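Local coordinates for TRAP dicarboxylate transporter-DctP subunit (Rhodobacter sphaeroides, PDB 4PE3), which probably captures a small solute, likely an organic acid, in the periplasm for delivery to a TRAP-type membrane transporter, at residues P81-I84 against L88-G91; I123-N128 against V334-D339; L134-I139 against G143-G148; G179-V184 against G236-P241. All blocks are in the same frame, centred on the assembly; numbering follows the deposited sequence. Where two conformers were deposited one is given.

From the N terminus, contact 1 closes first: three residues separate its segments, and it joins the later part of helix 80-86 to the run into strand 91-95. Contact 2 opens next, on helix 119-128, and closes only at helix 324-339, a loop of about two hundred residues. Nested in that loop and in series are contact 3, a short return from helix 131-139 into strand 144-150, and contact 4, which sets helix 180-187 against the loop before strand 243-248. No contacts cross. Contacts 1 and 3 meet at Leu-144, packed on Pro-81 and Ile-84; contacts 2 and 3 meet through Val-126 and Phe-146. Contact 4 lies apart, with no touch to the others.

Contact 1 of 4, residues P81-I84 against L88-G91; sequences PDAI and LIDG
Ala-83 and Ile-84 meet Leu-88 to Gly-91 through backbone bonds and a small apolar core. The polar part gathers on one carbonyl: Ala-83 O accepts Leu-88 N at 2.9 Å, though the bond is bent at hydrogen (132°). The same oxygen also takes a weak bond from Ile-89 N, longer at 3.3 Å but straighter (166°). Next along the chain, Ile-84 CA points its hydrogen at Ile-89 O, a C-H...O contact of 3.3 Å. The chain thus folds back on itself as helix 80-86 gives way to strand 91-95. This is the return of a beta-alpha-beta crossover that starts at strand 65-69 and steps past strand 32-37, which lies between its two parallel partners. Asp-90 fastens to that middle strand, its OD2 bonded to Arg-34 N, while Ile-84 O receives ND2 of Asn-248. Among the apolar contacts, Ile-89 stands with CG1 between backbone N and carbonyl carbon (chi1 59°), which brings this atom 3.7 Å from Ala-83 CB and 3.6 Å from Ile-84 CG1. Beyond it, Ile-84 CD1 lies against the Gly-91 backbone, 3.5 Å from Gly-91 C. An alanine in place of Ile-84 would lack this arm, and a gap would probably open between Ile-89 and Gly-91. On the exposed flank, Leu-88 CB rests 4.2 Å from Ala-83 CB.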
loop_
_atom_site.group_PDB
_atom_site.type_symbol
_atom_site.label_atom_id
_atom_site.label_comp_id
_atom_site.label_asym_id
_atom_site.label_seq_id
_atom_site.Cartn_x
_atom_site.Cartn_y
_atom_site.Cartn_z
ATOM N N PRO A 81 -9.242 -6.654 14.371
ATOM C CA PRO A 81 -8.553 -6.255 15.610
ATOM C C PRO A 81 -9.281 -6.732 16.854
ATOM O O PRO A 81 -8.657 -7.240 17.783
ATOM C CB PRO A 81 -8.523 -4.714 15.531
ATOM C CG PRO A 81 -8.614 -4.405 14.059
ATOM C CD PRO A 81 -9.529 -5.493 13.505
ATOM N N ASP A 82 -10.593 -6.561 16.875
ATOM C CA ASP A 82 -11.414 -7.033 17.975
ATOM C C ASP A 82 -11.230 -8.546 18.204
ATOM O O ASP A 82 -11.053 -9.023 19.342
ATOM C CB ASP A 82 -12.879 -6.700 17.666
ATOM C CG ASP A 82 -13.132 -5.187 17.580
ATOM O OD1 ASP A 82 -12.440 -4.434 18.294
ATOM O OD2 ASP A 82 -14.012 -4.741 16.807
ATOM N N ALA A 83 -11.275 -9.304 17.114
ATOM C CA ALA A 83 -11.210 -10.759 17.192
ATOM C C ALA A 83 -9.862 -11.215 17.736
ATOM O O ALA A 83 -9.776 -12.206 18.465
ATOM C CB ALA A 83 -11.454 -11.364 15.826
ATOM N N ILE A 84 -8.816 -10.496 17.365
ATOM C CA ILE A 84 -7.462 -10.788 17.816
ATOM C C ILE A 84 -7.338 -10.585 19.321
ATOM O O ILE A 84 -6.861 -11.454 20.041
ATOM C CB ILE A 84 -6.431 -9.915 17.074
ATOM C CG1 ILE A 84 -6.289 -10.408 15.632
ATOM C CG2 ILE A 84 -5.069 -9.980 17.759
ATOM C CD1 ILE A 84 -5.702 -9.359 14.700
ATOM N N LEU A 88 -10.244 -14.893 19.458
ATOM C CA LEU A 88 -11.006 -15.621 18.446
ATOM C C LEU A 88 -10.136 -15.965 17.219
ATOM O O LEU A 88 -10.265 -17.028 16.612
ATOM C CB LEU A 88 -12.223 -14.793 18.046
ATOM C CG LEU A 88 -13.093 -15.356 16.925
ATOM C CD1 LEU A 88 -13.585 -16.761 17.278
ATOM C CD2 LEU A 88 -14.265 -14.423 16.664
ATOM N N ILE A 89 -9.264 -15.039 16.848
ATOM C CA ILE A 89 -8.148 -15.331 15.952
ATOM C C ILE A 89 -6.915 -14.755 16.658
ATOM O O ILE A 89 -7.054 -14.089 17.699
ATOM C CB ILE A 89 -8.317 -14.697 14.558
ATOM C CG1 ILE A 89 -8.445 -13.176 14.661
ATOM C CG2 ILE A 89 -9.528 -15.279 13.831
ATOM C CD1 ILE A 89 -8.533 -12.508 13.290
ATOM N N ASP A 90 -5.723 -15.033 16.149
ATOM C CA ASP A 90 -4.481 -14.593 16.789
ATOM C C ASP A 90 -3.754 -13.466 16.063
ATOM O O ASP A 90 -2.921 -12.793 16.667
ATOM C CB ASP A 90 -3.538 -15.778 16.951
ATOM C CG ASP A 90 -4.142 -16.872 17.793
ATOM O OD1 ASP A 90 -4.552 -16.604 18.941
ATOM O OD2 ASP A 90 -4.248 -18.012 17.293
ATOM N N GLY A 91 -4.041 -13.257 14.788
ATOM C CA GLY A 91 -3.434 -12.159 14.066
ATOM C C GLY A 91 -4.161 -11.897 12.775
ATOM O O GLY A 91 -5.166 -12.549 12.454
#

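Contact 2 of 4, residues I123-N128 against V334-D339; sequences IDFVEN and VTYLKD
Asp-124 and Phe-125, on successive positions of helix 119-128, both reach Tyr-336. The carboxylate comes first: Asp-124 OD2 accepts the phenol OH of Tyr-336 at 2.6 Å through its anti lone pair, lying at the ring edge with the carboxylate turned 48° from the ring plane. OD2 also forms a salt bridge with Lys-340, so a hydroxyl and an ammonium share it. Phe-125 follows, with its backbone over the phenol: its CA sits 3.9 Å from the Tyr-336 ring centroid, a CH-pi contact. The swing of the Phe-125 ring (chi1 168°) directs its edge at the tyrosine face in a T-shaped pair, Phe-125 CD1 being 3.7 Å from Tyr-336 CG. One turn on from Asp-124, Asn-128 ND2 binds Asp-124 OD1 at 2.8 Å from above the carboxylate plane, steadying the group. A phenylalanine replacing Tyr-336 would keep the ring but would probably leave Asp-124 OD2 without its hydroxyl partner, the salt bridge to Lys-340 remaining. The tyrosine thus spans two helices distant in sequence: behind helix 119-128, Ile-123 packs on helix 257-291 and Val-126 on strand 144-150, while Leu-337 ties helix 324-339 to helix 302-320.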
loop_
_atom_site.group_PDB
_atom_site.type_symbol
_atom_site.label_atom_id
_atom_site.label_comp_id
_atom_site.label_asym_id
_atom_site.label_seq_id
_atom_site.Cartn_x
_atom_site.Cartn_y
_atom_site.Cartn_z
ATOM N N ILE A 123 8.990 0.839 3.064
ATOM C CA ILE A 123 9.511 -0.171 3.979
ATOM C C ILE A 123 10.602 0.429 4.875
ATOM O O ILE A 123 10.656 0.155 6.071
ATOM C CB ILE A 123 10.021 -1.397 3.199
ATOM C CG1 ILE A 123 8.834 -2.255 2.734
ATOM C CG2 ILE A 123 10.952 -2.232 4.033
ATOM C CD1 ILE A 123 9.079 -3.035 1.468
ATOM N N ASP A 124 11.463 1.264 4.308
ATOM C CA ASP A 124 12.490 1.936 5.101
ATOM C C ASP A 124 11.885 2.932 6.085
ATOM O O ASP A 124 12.325 3.013 7.242
ATOM C CB ASP A 124 13.529 2.604 4.202
ATOM C CG ASP A 124 14.700 3.132 4.990
ATOM O OD1 ASP A 124 15.495 2.293 5.450
ATOM O OD2 ASP A 124 14.810 4.364 5.164
ATOM N N PHE A 125 10.869 3.673 5.649
ATOM C CA PHE A 125 10.131 4.532 6.569
ATOM C C PHE A 125 9.584 3.745 7.771
ATOM O O PHE A 125 9.716 4.161 8.939
ATOM C CB PHE A 125 9.000 5.241 5.844
ATOM C CG PHE A 125 8.021 5.913 6.752
ATOM C CD1 PHE A 125 8.383 7.010 7.502
ATOM C CD2 PHE A 125 6.722 5.452 6.841
ATOM C CE1 PHE A 125 7.481 7.628 8.322
ATOM C CE2 PHE A 125 5.809 6.069 7.676
ATOM C CZ PHE A 125 6.187 7.145 8.423
ATOM N N VAL A 126 8.988 2.590 7.516
ATOM C CA VAL A 126 8.437 1.783 8.600
ATOM C C VAL A 126 9.529 1.225 9.491
ATOM O O VAL A 126 9.448 1.336 10.719
ATOM C CB VAL A 126 7.556 0.646 8.044
ATOM C CG1 VAL A 126 7.182 -0.345 9.146
ATOM C CG2 VAL A 126 6.337 1.251 7.426
ATOM N N GLU A 127 10.550 0.628 8.892
ATOM C CA GLU A 127 11.504 -0.137 9.673
ATOM C C GLU A 127 12.568 0.726 10.348
ATOM O O GLU A 127 13.043 0.384 11.424
ATOM C CB GLU A 127 12.123 -1.238 8.812
ATOM C CG GLU A 127 11.037 -2.246 8.389
ATOM C CD GLU A 127 11.522 -3.418 7.542
ATOM O OE1 GLU A 127 12.682 -3.421 7.084
ATOM O OE2 GLU A 127 10.707 -4.362 7.332
ATOM N N ASN A 128 12.907 1.864 9.742
ATOM C CA ASN A 128 13.984 2.727 10.250
ATOM C C ASN A 128 13.592 4.185 10.440
ATOM O O ASN A 128 14.344 4.936 11.051
ATOM C CB ASN A 128 15.160 2.686 9.269
ATOM C CG ASN A 128 15.721 1.292 9.098
ATOM O OD1 ASN A 128 15.960 0.593 10.080
ATOM N ND2 ASN A 128 15.893 0.860 7.847
ATOM N N VAL A 334 6.813 13.478 7.218
ATOM C CA VAL A 334 7.438 14.630 6.584
ATOM C C VAL A 334 8.893 14.760 7.028
ATOM O O VAL A 334 9.758 15.089 6.215
ATOM C CB VAL A 334 6.653 15.927 6.879
ATOM C CG1 VAL A 334 7.457 17.160 6.478
ATOM C CG2 VAL A 334 5.315 15.897 6.148
ATOM N N THR A 335 9.172 14.499 8.302
ATOM C CA THR A 335 10.551 14.470 8.760
ATOM C C THR A 335 11.374 13.457 7.969
ATOM O O THR A 335 12.467 13.772 7.509
ATOM C CB THR A 335 10.632 14.163 10.273
ATOM O OG1 THR A 335 9.982 15.213 10.996
ATOM C CG2 THR A 335 12.081 14.054 10.732
ATOM N N TYR A 336 10.831 12.259 7.768
ATOM C CA TYR A 336 11.516 11.214 7.012
ATOM C C TYR A 336 11.806 11.625 5.558
ATOM O O TYR A 336 12.931 11.504 5.073
ATOM C CB TYR A 336 10.686 9.912 7.040
ATOM C CG TYR A 336 11.321 8.814 6.226
ATOM C CD1 TYR A 336 12.322 8.019 6.766
ATOM C CD2 TYR A 336 10.950 8.601 4.905
ATOM C CE1 TYR A 336 12.923 7.044 6.021
ATOM C CE2 TYR A 336 11.545 7.620 4.157
ATOM C CZ TYR A 336 12.532 6.855 4.710
ATOM O OH TYR A 336 13.129 5.877 3.973
ATOM N N LEU A 337 10.780 12.108 4.883
ATOM C CA LEU A 337 10.908 12.518 3.486
ATOM C C LEU A 337 11.914 13.648 3.324
ATOM O O LEU A 337 12.715 13.620 2.390
ATOM C CB LEU A 337 9.543 12.926 2.937
ATOM C CG LEU A 337 8.518 11.789 2.897
ATOM C CD1 LEU A 337 7.137 12.323 2.562
ATOM C CD2 LEU A 337 8.916 10.719 1.889
ATOM N N LYS A 338 11.886 14.634 4.217
ATOM C CA LYS A 338 12.825 15.737 4.117
ATOM C C LYS A 338 14.232 15.226 4.363
ATOM O O LYS A 338 15.184 15.596 3.672
ATOM C CB LYS A 338 12.462 16.856 5.101
ATOM C CG LYS A 338 11.232 17.659 4.707
ATOM C CD LYS A 338 11.012 18.821 5.654
ATOM C CE LYS A 338 9.760 19.608 5.303
ATOM N NZ LYS A 338 9.791 20.951 5.959
ATOM N N ASP A 339 14.361 14.359 5.354
ATOM C CA ASP A 339 15.655 13.833 5.715
ATOM C C ASP A 339 16.285 13.015 4.587
ATOM O O ASP A 339 17.509 13.027 4.412
ATOM C CB ASP A 339 15.530 12.974 6.959
ATOM C CG ASP A 339 16.785 12.237 7.244
ATOM O OD1 ASP A 339 17.769 12.914 7.586
ATOM O OD2 ASP A 339 16.808 11.002 7.088
#

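Contact 3 of 4, residues L134-I139 against G143-G148; sequences LMNELI and GLQFIG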
loop_
_atom_site.group_PDB
_atom_site.type_symbol
_atom_site.label_atom_id
_atom_site.label_comp_id
_atom_site.label_asym_id
_atom_site.label_seq_id
_atom_site.Cartn_x
_atom_site.Cartn_y
_atom_site.Cartn_z
ATOM N N LEU A 134 4.970 4.152 15.144
ATOM C CA LEU A 134 3.657 4.730 14.926
ATOM C C LEU A 134 2.604 3.612 14.886
ATOM O O LEU A 134 1.554 3.722 15.511
ATOM C CB LEU A 134 3.618 5.539 13.622
ATOM C CG LEU A 134 4.417 6.837 13.531
ATOM C CD1 LEU A 134 4.368 7.353 12.092
ATOM C CD2 LEU A 134 3.841 7.833 14.487
HETATM N N MSE A 135 2.895 2.542 14.155
HETATM C CA MSE A 135 1.917 1.446 14.032
HETATM C C MSE A 135 1.603 0.832 15.400
HETATM O O MSE A 135 0.448 0.613 15.747
HETATM C CB MSE A 135 2.424 0.371 13.113
HETATM C CG MSE A 135 2.296 0.729 11.636
HETATM SE SE MSE A 135 0.455 1.091 11.015
HETATM C CE MSE A 135 -0.286 -0.650 11.421
ATOM N N ASN A 136 2.628 0.632 16.217
ATOM C CA ASN A 136 2.384 0.135 17.548
ATOM C C ASN A 136 1.674 1.134 18.455
ATOM O O ASN A 136 0.856 0.733 19.266
ATOM C CB ASN A 136 3.671 -0.385 18.177
ATOM C CG ASN A 136 4.001 -1.783 17.672
ATOM O OD1 ASN A 136 3.172 -2.697 17.777
ATOM N ND2 ASN A 136 5.188 -1.956 17.115
ATOM N N GLU A 137 1.949 2.433 18.300
ATOM C CA GLU A 137 1.206 3.424 19.054
ATOM C C GLU A 137 -0.254 3.394 18.647
ATOM O O GLU A 137 -1.138 3.633 19.469
ATOM C CB GLU A 137 1.765 4.840 18.831
ATOM C CG GLU A 137 1.123 5.853 19.788
ATOM C CD GLU A 137 1.711 7.254 19.705
ATOM O OE1 GLU A 137 2.682 7.451 18.955
ATOM O OE2 GLU A 137 1.183 8.151 20.407
ATOM N N LEU A 138 -0.512 3.083 17.372
ATOM C CA LEU A 138 -1.873 3.025 16.886
ATOM C C LEU A 138 -2.597 1.764 17.314
ATOM O O LEU A 138 -3.779 1.815 17.617
ATOM C CB LEU A 138 -1.900 3.121 15.354
ATOM C CG LEU A 138 -1.680 4.526 14.804
ATOM C CD1 LEU A 138 -1.497 4.490 13.299
ATOM C CD2 LEU A 138 -2.852 5.411 15.163
ATOM N N ILE A 139 -1.900 0.635 17.327
ATOM C CA ILE A 139 -2.607 -0.625 17.517
ATOM C C ILE A 139 -2.394 -1.341 18.845
ATOM O O ILE A 139 -3.207 -2.189 19.201
ATOM C CB ILE A 139 -2.439 -1.608 16.317
ATOM C CG1 ILE A 139 -1.065 -2.279 16.274
ATOM C CG2 ILE A 139 -2.690 -0.863 15.011
ATOM C CD1 ILE A 139 -0.908 -3.316 15.169
ATOM N N GLY A 143 -4.835 -3.922 21.600
ATOM C CA GLY A 143 -4.366 -5.237 22.008
ATOM C C GLY A 143 -3.564 -5.969 20.953
ATOM O O GLY A 143 -3.422 -7.204 21.051
ATOM N N LEU A 144 -3.066 -5.236 19.953
ATOM C CA LEU A 144 -2.276 -5.815 18.861
ATOM C C LEU A 144 -0.818 -5.375 18.909
ATOM O O LEU A 144 -0.508 -4.257 19.352
ATOM C CB LEU A 144 -2.847 -5.413 17.504
ATOM C CG LEU A 144 -4.023 -6.187 16.950
ATOM C CD1 LEU A 144 -5.216 -6.205 17.849
ATOM C CD2 LEU A 144 -4.407 -5.587 15.602
ATOM N N GLN A 145 0.075 -6.252 18.483
ATOM C CA GLN A 145 1.457 -5.923 18.222
ATOM C C GLN A 145 1.653 -5.914 16.714
ATOM O O GLN A 145 1.266 -6.866 16.035
ATOM C CB GLN A 145 2.376 -6.965 18.828
ATOM C CG GLN A 145 3.826 -6.620 18.627
ATOM C CD GLN A 145 4.248 -5.414 19.446
ATOM O OE1 GLN A 145 3.524 -4.957 20.349
ATOM N NE2 GLN A 145 5.425 -4.879 19.134
ATOM N N PHE A 146 2.221 -4.837 16.175
ATOM C CA PHE A 146 2.587 -4.736 14.745
ATOM C C PHE A 146 3.902 -5.476 14.549
ATOM O O PHE A 146 4.891 -5.157 15.191
ATOM C CB PHE A 146 2.723 -3.262 14.339
ATOM C CG PHE A 146 3.223 -3.056 12.938
ATOM C CD1 PHE A 146 2.399 -3.285 11.865
ATOM C CD2 PHE A 146 4.513 -2.619 12.701
ATOM C CE1 PHE A 146 2.847 -3.087 10.572
ATOM C CE2 PHE A 146 4.961 -2.408 11.402
ATOM C CZ PHE A 146 4.133 -2.651 10.353
ATOM N N ILE A 147 3.891 -6.520 13.731
ATOM C CA ILE A 147 5.096 -7.300 13.455
ATOM C C ILE A 147 5.896 -6.692 12.299
ATOM O O ILE A 147 7.089 -6.433 12.443
ATOM C CB ILE A 147 4.758 -8.762 13.134
ATOM C CG1 ILE A 147 4.066 -9.398 14.338
ATOM C CG2 ILE A 147 6.023 -9.554 12.779
ATOM C CD1 ILE A 147 3.335 -10.681 14.012
ATOM N N GLY A 148 5.246 -6.467 11.160
ATOM C CA GLY A 148 5.925 -5.850 10.038
ATOM C C GLY A 148 4.986 -5.550 8.894
ATOM O O GLY A 148 3.804 -5.880 8.912
#
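Ile-139 and Leu-144 join at a Schellman motif: Leu-144 N bonds to Ile-139 O (3.1 Å), Gly-143 N to Asn-140 O, and Gly-143 takes the positive phi that ends the helix. The chain then returns as strand 144-150, roughly antiparallel to helix 131-139, the axes of 134-139 and 144-148 making 156°. It is an edge strand of its mixed sheet within this chain, and beyond this turn Ile-147 and Gly-148 face Val-245 in a classic beta bulge. Packing is tight on the buried side. There the selenomethionine Met-135 lays CB over one face of the Phe-146 ring, 3.8 Å from the centroid. Its chain bends twice, carrying SE above the same ring, 5.1 Å from the centroid, as a distant Met-aromatic contact. Gly-148 N lies over the opposite face of Phe-146. Ile-139 CD1 fits between the Leu-144 and Phe-146 side chains, 3.7 Å from each CB, and the isoleucine also rests on Glu-244 and Ser-246 of strand 243-248. Toward solvent the contact is looser and polar. The amides of Asn-136 and Gln-145, both partly exposed, lie 25° from parallel without bonding to each other; Gln-145 OE1 turns to Lys-249 instead. What Asn-136 does hold is the strand backbone: Asn-136 OD1 accepts Phe-146 N at 2.8 Å and 167°, with the donor tilted out of the amide plane.

Contact 4 of 4, residues G179-V184 against G236-P241; sequences GLIANV and GFHSLP
A light, wholly van der Waals touch sets Ile-181, in the first turn of helix 180-187, against His-238 in the loop that leads to strand 243-248. The helix is the connection of a beta-alpha-beta unit between strands 173-175 and 191-193, neighbours in the four-stranded sheet, whereas the loop feeds the five-stranded one. The contact therefore lies where elements of the two sheets come together, as expected for a two-lobed solute-binding protein. In Ile-181 a chi1 of -66° keeps CG1 beside the backbone N and leaves CG2 anti to that N, turned to the imidazole, where this methyl approaches His-238 CD2 at 3.8 Å and His-238 NE2 at 4.0 Å. The two side chains cross at about a right angle. The other branch barely arrives: Ile-181 CD1 stays 4.5 Å from Ser-239 OG. Only 106 Å² is buried between the segments. The imidazole is positioned mostly by others: Ser-239 CB lies over one of its faces, Phe-185 meets it edge-to-face, and NE2 hydrogen-bonds Asp-213 OD2. Asp-213 is itself a zinc ligand with Glu-155 and Tyr-214, and Ser-239, whose OG bonds Asn-111, has a bound zinc about 4 Å from its side chain. The contact thus puts an apolar methyl beside a second-shell histidine: Ile-181 offers the ring only apolar contact, and the hydrogen bond of NE2 goes to the zinc-binding Asp-213.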
loop_
_atom_site.group_PDB
_atom_site.type_symbol
_atom_site.label_atom_id
_atom_site.label_comp_id
_atom_site.label_asym_id
_atom_site.label_seq_id
_atom_site.Cartn_x
_atom_site.Cartn_y
_atom_site.Cartn_z
ATOM N N GLY A 179 -11.841 10.487 -1.419
ATOM C CA GLY A 179 -10.940 10.718 -0.307
ATOM C C GLY A 179 -9.598 11.303 -0.711
ATOM O O GLY A 179 -9.502 12.141 -1.600
ATOM N N LEU A 180 -8.548 10.850 -0.049
ATOM C CA LEU A 180 -7.251 11.489 -0.190
ATOM C C LEU A 180 -6.726 11.408 -1.623
ATOM O O LEU A 180 -6.124 12.364 -2.102
ATOM C CB LEU A 180 -6.258 10.892 0.805
ATOM C CG LEU A 180 -4.876 11.539 0.852
ATOM C CD1 LEU A 180 -4.941 13.027 1.217
ATOM C CD2 LEU A 180 -4.022 10.762 1.852
ATOM N N ILE A 181 -6.950 10.312 -2.333
ATOM C CA ILE A 181 -6.481 10.252 -3.725
ATOM C C ILE A 181 -7.135 11.341 -4.571
ATOM O O ILE A 181 -6.441 12.118 -5.230
ATOM C CB ILE A 181 -6.685 8.866 -4.365
ATOM C CG1 ILE A 181 -5.798 7.856 -3.650
ATOM C CG2 ILE A 181 -6.340 8.902 -5.843
ATOM C CD1 ILE A 181 -6.127 6.401 -3.981
ATOM N N ALA A 182 -8.463 11.412 -4.584
ATOM C CA ALA A 182 -9.135 12.470 -5.326
ATOM C C ALA A 182 -8.688 13.860 -4.859
ATOM O O ALA A 182 -8.499 14.759 -5.698
ATOM C CB ALA A 182 -10.645 12.342 -5.208
ATOM N N ASN A 183 -8.539 14.048 -3.544
ATOM C CA ASN A 183 -8.216 15.361 -3.016
ATOM C C ASN A 183 -6.824 15.811 -3.433
ATOM O O ASN A 183 -6.629 16.994 -3.723
ATOM C CB ASN A 183 -8.385 15.387 -1.501
ATOM C CG ASN A 183 -9.837 15.264 -1.086
ATOM O OD1 ASN A 183 -10.743 15.520 -1.879
ATOM N ND2 ASN A 183 -10.069 14.863 0.161
ATOM N N VAL A 184 -5.867 14.890 -3.500
ATOM C CA VAL A 184 -4.531 15.195 -4.003
ATOM C C VAL A 184 -4.574 15.527 -5.499
ATOM O O VAL A 184 -3.987 16.525 -5.931
ATOM C CB VAL A 184 -3.540 14.063 -3.713
ATOM C CG1 VAL A 184 -2.225 14.266 -4.425
ATOM C CG2 VAL A 184 -3.287 13.977 -2.205
ATOM N N GLY A 236 4.627 4.178 -10.680
ATOM C CA GLY A 236 3.628 5.160 -10.323
ATOM C C GLY A 236 4.102 6.142 -9.261
ATOM O O GLY A 236 5.196 6.016 -8.702
ATOM N N PHE A 237 3.243 7.105 -8.963
ATOM C CA PHE A 237 3.628 8.223 -8.107
ATOM C C PHE A 237 2.603 8.535 -7.031
ATOM O O PHE A 237 2.724 9.570 -6.371
ATOM C CB PHE A 237 3.884 9.491 -8.947
ATOM C CG PHE A 237 2.730 9.878 -9.815
ATOM C CD1 PHE A 237 1.690 10.609 -9.302
ATOM C CD2 PHE A 237 2.674 9.476 -11.145
ATOM C CE1 PHE A 237 0.613 10.955 -10.077
ATOM C CE2 PHE A 237 1.585 9.791 -11.924
ATOM C CZ PHE A 237 0.546 10.522 -11.392
ATOM N N HIS A 238 1.606 7.676 -6.803
ATOM C CA HIS A 238 0.556 8.101 -5.897
ATOM C C HIS A 238 -0.069 7.098 -4.943
ATOM O O HIS A 238 -0.589 7.523 -3.917
ATOM C CB HIS A 238 -0.539 8.842 -6.650
ATOM C CG HIS A 238 -1.618 7.951 -7.150
ATOM N ND1 HIS A 238 -1.495 7.190 -8.292
ATOM C CD2 HIS A 238 -2.839 7.674 -6.638
ATOM C CE1 HIS A 238 -2.592 6.473 -8.454
ATOM N NE2 HIS A 238 -3.429 6.759 -7.472
ATOM N N SER A 239 -0.051 5.793 -5.221
ATOM C CA SER A 239 -0.774 4.843 -4.389
ATOM C C SER A 239 0.060 3.601 -4.087
ATOM O O SER A 239 0.436 2.861 -5.002
ATOM C CB SER A 239 -2.073 4.427 -5.050
ATOM O OG SER A 239 -2.731 3.517 -4.167
ATOM N N LEU A 240 0.357 3.369 -2.814
ATOM C CA LEU A 240 1.168 2.250 -2.390
ATOM C C LEU A 240 0.596 1.779 -1.049
ATOM O O LEU A 240 1.033 2.242 0.012
ATOM C CB LEU A 240 2.636 2.675 -2.267
ATOM C CG LEU A 240 3.691 1.566 -2.284
ATOM C CD1 LEU A 240 5.099 2.149 -2.515
ATOM C CD2 LEU A 240 3.648 0.782 -1.002
ATOM N N PRO A 241 -0.409 0.896 -1.076
ATOM C CA PRO A 241 -1.097 0.536 0.167
ATOM C C PRO A 241 -0.246 -0.271 1.153
ATOM O O PRO A 241 0.530 -1.138 0.772
ATOM C CB PRO A 241 -2.286 -0.300 -0.307
ATOM C CG PRO A 241 -2.453 0.037 -1.755
ATOM C CD PRO A 241 -1.103 0.389 -2.270
#